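Local coordinates for protein putative acyl-CoA dehydrogenase (Burkholderia xenovorans, PDB 5JSC) that is a putative flavoprotein of the acyl-CoA dehydrogenase family that binds flavin-adenine dinucleotide, at residues C[84-88]-C[89-93]; C[205-208]-C[209-213]. All coordinates share one frame; numbering follows the deposited sequence.

Overall arrangement
From the N terminus, the chain first meets interaction 1 in the helical N-terminal domain. There the loop 84-87 runs into helix 88-101, and the contact caps the helix start. The chain then enters the middle domain, where interaction 2 closes a tight turn at the end of strand 202-208, on the way to strand 214-219. The contacts lie in series and neither nest nor cross. The centres of interactions 1 and 2 are about 29 Å apart. The nearest atoms of interactions 1 and 2 are about 14 Å apart, so they do not meet. Interaction 1 is buried and faces helices 28-44, 250-286 and 298-325. Interaction 2 is at the surface and links strands of two beta sheets.

Interaction 1: C[84-88]-C[89-93]; sequences DTIDT and RAVCL. With SO4 (sulfate ion), chain R; SO4 (sulfate ion), chain Q.
This is a helix N-cap: D87 caps the buried start of helix 88-101 by accepting from A90 N, in the helical N-terminal domain of the acyl-CoA dehydrogenase fold. CG of D87 is anti to the backbone N (chi1 -176°), which turns the carboxylate back over the first turn. OD1 of D87 accepts from A90 N at 3.0 Å, and the donor comes from above the carboxylate plane, 69° out of it. CG of D87 also touches A90 CB at 3.5 Å. The helix then starts regularly. V91 N bonds to D87 O, and C92 N to T88 O. On the loop side, CG2 of I86 packs on CG2 of V91 at 3.9 Å.

The other carboxylate oxygen, D87 OD2, has a salt bridge to R29 and a hydrogen bond to H30 on helix 28-44. D326 takes the polar ends of two neighbours: a hydrogen bond with T88 OG1 and a salt bridge with R89 NE. D87 and R89 lie near each other but form no salt bridge. R29 probably favours the ionised form of D87, although the nearby D326 carboxylate would oppose this.

Two sulfate ions, probably from the crystallisation liquor, bind here: one at the loop, one at the end of the R89 side chain. I86 N donates to O4 of the chain R sulfate at 2.6 Å. The R89 chain bends at chi3 (-74°) and presents its guanidinium edge to the chain Q sulfate, whose sulfur lies in the guanidinium plane. The grip is two-pronged: R89 NH1 meets sulfate O4 at 2.8 Å and R89 NH2 meets sulfate O2 at 2.9 Å.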
loop_
_atom_site.group_PDB
_atom_site.type_symbol
_atom_site.label_atom_id
_atom_site.label_comp_id
_atom_site.label_asym_id
_atom_site.label_seq_id
_atom_site.Cartn_x
_atom_site.Cartn_y
_atom_site.Cartn_z
ATOM N N ASP C 84 -10.683 -7.079 41.381
ATOM C CA ASP C 84 -11.675 -8.090 41.051
ATOM C C ASP C 84 -11.938 -8.149 39.558
ATOM O O ASP C 84 -12.345 -9.200 39.058
ATOM C CB ASP C 84 -12.978 -7.841 41.819
ATOM C CG ASP C 84 -12.926 -8.362 43.256
ATOM O OD1 ASP C 84 -11.961 -9.065 43.621
ATOM O OD2 ASP C 84 -13.869 -8.084 44.023
ATOM N N THR C 85 -11.677 -7.065 38.836
ATOM C CA THR C 85 -11.619 -7.090 37.384
ATOM C C THR C 85 -10.164 -7.116 36.950
ATOM O O THR C 85 -9.255 -6.772 37.710
ATOM C CB THR C 85 -12.304 -5.862 36.765
ATOM O OG1 THR C 85 -11.555 -4.684 37.091
ATOM C CG2 THR C 85 -13.725 -5.709 37.280
ATOM N N ILE C 86 -9.947 -7.535 35.711
ATOM C CA ILE C 86 -8.629 -7.430 35.097
ATOM C C ILE C 86 -8.534 -6.051 34.462
ATOM O O ILE C 86 -9.354 -5.696 33.609
ATOM C CB ILE C 86 -8.399 -8.552 34.069
ATOM C CG1 ILE C 86 -8.279 -9.900 34.802
ATOM C CG2 ILE C 86 -7.160 -8.253 33.212
ATOM C CD1 ILE C 86 -8.373 -11.108 33.914
ATOM N N ASP C 87 -7.550 -5.267 34.905
ATOM C CA ASP C 87 -7.287 -3.920 34.399
ATOM C C ASP C 87 -6.603 -4.062 33.043
ATOM O O ASP C 87 -5.399 -4.324 32.972
ATOM C CB ASP C 87 -6.429 -3.160 35.413
ATOM C CG ASP C 87 -6.166 -1.707 35.036
ATOM O OD1 ASP C 87 -6.274 -1.332 33.853
ATOM O OD2 ASP C 87 -5.819 -0.926 35.955
ATOM N N THR C 88 -7.386 -3.902 31.962
ATOM C CA THR C 88 -6.863 -4.103 30.614
ATOM C C THR C 88 -5.777 -3.093 30.291
ATOM O O THR C 88 -4.775 -3.429 29.652
ATOM C CB THR C 88 -7.987 -3.987 29.574
ATOM O OG1 THR C 88 -9.186 -4.578 30.086
ATOM C CG2 THR C 88 -7.593 -4.701 28.293
ATOM N N ARG C 89 -5.960 -1.845 30.717
ATOM C CA ARG C 89 -4.933 -0.838 30.470
ATOM C C ARG C 89 -3.620 -1.220 31.143
ATOM O O ARG C 89 -2.537 -1.046 30.565
ATOM C CB ARG C 89 -5.416 0.528 30.956
ATOM C CG ARG C 89 -6.529 1.105 30.074
ATOM C CD ARG C 89 -7.232 2.291 30.716
ATOM N NE ARG C 89 -8.103 1.853 31.799
ATOM C CZ ARG C 89 -8.801 2.674 32.572
ATOM N NH1 ARG C 89 -8.717 3.986 32.389
ATOM N NH2 ARG C 89 -9.582 2.184 33.531
ATOM N N ALA C 90 -3.695 -1.746 32.366
ATOM C CA ALA C 90 -2.485 -2.175 33.055
ATOM C C ALA C 90 -1.815 -3.339 32.334
ATOM O O ALA C 90 -0.599 -3.312 32.101
ATOM C CB ALA C 90 -2.808 -2.544 34.502
ATOM N N VAL C 91 -2.585 -4.375 31.972
ATOM C CA VAL C 91 -1.990 -5.514 31.269
ATOM C C VAL C 91 -1.332 -5.056 29.970
ATOM O O VAL C 91 -0.228 -5.501 29.620
ATOM C CB VAL C 91 -3.042 -6.607 31.007
ATOM C CG1 VAL C 91 -2.449 -7.696 30.105
ATOM C CG2 VAL C 91 -3.512 -7.217 32.325
ATOM N N CYS C 92 -1.984 -4.136 29.256
ATOM C CA CYS C 92 -1.420 -3.629 28.010
ATOM C C CYS C 92 -0.129 -2.849 28.249
ATOM O O CYS C 92 0.852 -3.028 27.516
ATOM C CB CYS C 92 -2.456 -2.770 27.286
ATOM S SG CYS C 92 -3.751 -3.763 26.509
ATOM N N LEU C 93 -0.104 -1.975 29.259
ATOM C CA LEU C 93 1.129 -1.245 29.545
ATOM C C LEU C 93 2.256 -2.196 29.934
ATOM O O LEU C 93 3.426 -1.956 29.596
ATOM C CB LEU C 93 0.888 -0.213 30.653
ATOM C CG LEU C 93 0.098 1.032 30.237
ATOM C CD1 LEU C 93 -0.341 1.826 31.479
ATOM C CD2 LEU C 93 0.930 1.903 29.319
HETATM S S SO4 R . -13.192 -8.472 33.903
HETATM O O1 SO4 R . -13.793 -7.162 33.690
HETATM O O2 SO4 R . -13.749 -9.039 35.133
HETATM O O3 SO4 R . -13.526 -9.333 32.771
HETATM O O4 SO4 R . -11.751 -8.332 34.031
HETATM S S SO4 Q . -11.565 4.926 34.654
HETATM O O1 SO4 Q . -12.161 5.908 35.554
HETATM O O2 SO4 Q . -11.036 3.809 35.435
HETATM O O3 SO4 Q . -12.580 4.427 33.734
HETATM O O4 SO4 Q . -10.487 5.551 33.890
#

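Interaction 2: C[205-208]-C[209-213]; sequences FVVD and ADTPG
D208 and T211 close a type I beta turn, in which D208 to T211 turn the chain away from the line of strand 202-208 at its end. The turn belongs to the beta-rich middle domain and sits at the surface. It leads from that strand, in one sheet, towards strand 214-219 in another.

Two hydrogen bonds meet on one acceptor, D208 O. The backbone bond comes from T211 N at 3.1 Å, and its donor stands above the carbonyl plane, 53° out of it. The side-chain bond comes from T211 OG1 to D208 O at 2.7 Å, tilted 21° from that plane. The T211 hydroxyl reaches back because OG1 is anti to its own carbonyl carbon (chi1 -61°). The OG1 bond holds the rotation of the T211 side chain, while the N bond closes the turn.

Van der Waals contact is small. V207 CG1 lies 4.0 Å from T211 CB and also touches the T211 hydroxyl OG1 at 3.6 Å, and the two side chains cross at about a right angle. They also touch strand 236-239, V207 on V238 and T211 on A236.

The charged groups are two acids on the turn. D208 OD2 and D210 OD1 are 4.5 Å apart, a repulsion probably eased by the salt bridge from R130 to D208 OD2. Y131 is hydrogen-bonded to D208 OD1. D210 CG sits between its backbone N and carbonyl carbon, and its OD1 comes within 3.4 Å of D208 CB. One water joins the two acids, donating to D208 OD2 and to D210 OD1, each at 2.8 Å.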
loop_
_atom_site.group_PDB
_atom_site.type_symbol
_atom_site.label_atom_id
_atom_site.label_comp_id
_atom_site.label_asym_id
_atom_site.label_seq_id
_atom_site.Cartn_x
_atom_site.Cartn_y
_atom_site.Cartn_z
ATOM N N PHE C 205 -11.473 -27.498 30.224
ATOM C CA PHE C 205 -10.964 -28.241 31.378
ATOM C C PHE C 205 -9.643 -27.656 31.848
ATOM O O PHE C 205 -8.821 -27.257 31.025
ATOM C CB PHE C 205 -10.718 -29.729 31.050
ATOM C CG PHE C 205 -11.940 -30.473 30.607
ATOM C CD1 PHE C 205 -12.285 -30.536 29.256
ATOM C CD2 PHE C 205 -12.744 -31.122 31.539
ATOM C CE1 PHE C 205 -13.404 -31.228 28.851
ATOM C CE2 PHE C 205 -13.869 -31.818 31.131
ATOM C CZ PHE C 205 -14.201 -31.872 29.790
ATOM N N VAL C 206 -9.407 -27.643 33.160
ATOM C CA VAL C 206 -8.053 -27.436 33.670
ATOM C C VAL C 206 -7.384 -28.796 33.784
ATOM O O VAL C 206 -7.877 -29.685 34.492
ATOM C CB VAL C 206 -8.043 -26.714 35.023
ATOM C CG1 VAL C 206 -6.592 -26.464 35.442
ATOM C CG2 VAL C 206 -8.818 -25.412 34.933
ATOM N N VAL C 207 -6.264 -28.964 33.086
ATOM C CA VAL C 207 -5.566 -30.243 33.021
ATOM C C VAL C 207 -4.169 -30.052 33.600
ATOM O O VAL C 207 -3.327 -29.372 33.001
ATOM C CB VAL C 207 -5.509 -30.793 31.590
ATOM C CG1 VAL C 207 -4.844 -32.162 31.587
ATOM C CG2 VAL C 207 -6.919 -30.880 31.008
ATOM N N ASP C 208 -3.918 -30.652 34.765
ATOM C CA ASP C 208 -2.596 -30.558 35.369
ATOM C C ASP C 208 -1.570 -31.246 34.480
ATOM O O ASP C 208 -1.864 -32.255 33.834
ATOM C CB ASP C 208 -2.596 -31.188 36.763
ATOM C CG ASP C 208 -3.442 -30.406 37.760
ATOM O OD1 ASP C 208 -3.665 -29.201 37.540
ATOM O OD2 ASP C 208 -3.886 -30.999 38.764
ATOM N N ALA C 209 -0.357 -30.689 34.444
ATOM C CA ALA C 209 0.660 -31.207 33.536
ATOM C C ALA C 209 1.053 -32.639 33.869
ATOM O O ALA C 209 1.501 -33.377 32.982
ATOM C CB ALA C 209 1.896 -30.303 33.559
ATOM N N ASP C 210 0.894 -33.059 35.123
ATOM C CA ASP C 210 1.276 -34.406 35.519
ATOM C C ASP C 210 0.170 -35.428 35.282
ATOM O O ASP C 210 0.285 -36.565 35.751
ATOM C CB ASP C 210 1.730 -34.423 36.989
ATOM C CG ASP C 210 0.610 -34.109 37.972
ATOM O OD1 ASP C 210 -0.478 -33.661 37.552
ATOM O OD2 ASP C 210 0.829 -34.304 39.190
ATOM N N THR C 211 -0.882 -35.060 34.552
ATOM C CA THR C 211 -1.960 -35.993 34.231
ATOM C C THR C 211 -1.418 -37.157 33.407
ATOM O O THR C 211 -0.835 -36.925 32.337
ATOM C CB THR C 211 -3.072 -35.288 33.451
ATOM O OG1 THR C 211 -3.621 -34.226 34.243
ATOM C CG2 THR C 211 -4.186 -36.274 33.066
ATOM N N PRO C 212 -1.585 -38.403 33.845
ATOM C CA PRO C 212 -1.155 -39.528 33.010
ATOM C C PRO C 212 -1.893 -39.508 31.681
ATOM O O PRO C 212 -3.086 -39.213 31.620
ATOM C CB PRO C 212 -1.522 -40.756 33.852
ATOM C CG PRO C 212 -1.524 -40.251 35.249
ATOM C CD PRO C 212 -2.080 -38.854 35.157
ATOM N N GLY C 213 -1.162 -39.796 30.606
ATOM C CA GLY C 213 -1.730 -39.735 29.282
ATOM C C GLY C 213 -1.582 -38.402 28.581
ATOM O O GLY C 213 -1.846 -38.325 27.375
HETATM O O HOH W 1 -2.359 -33.217 39.600
#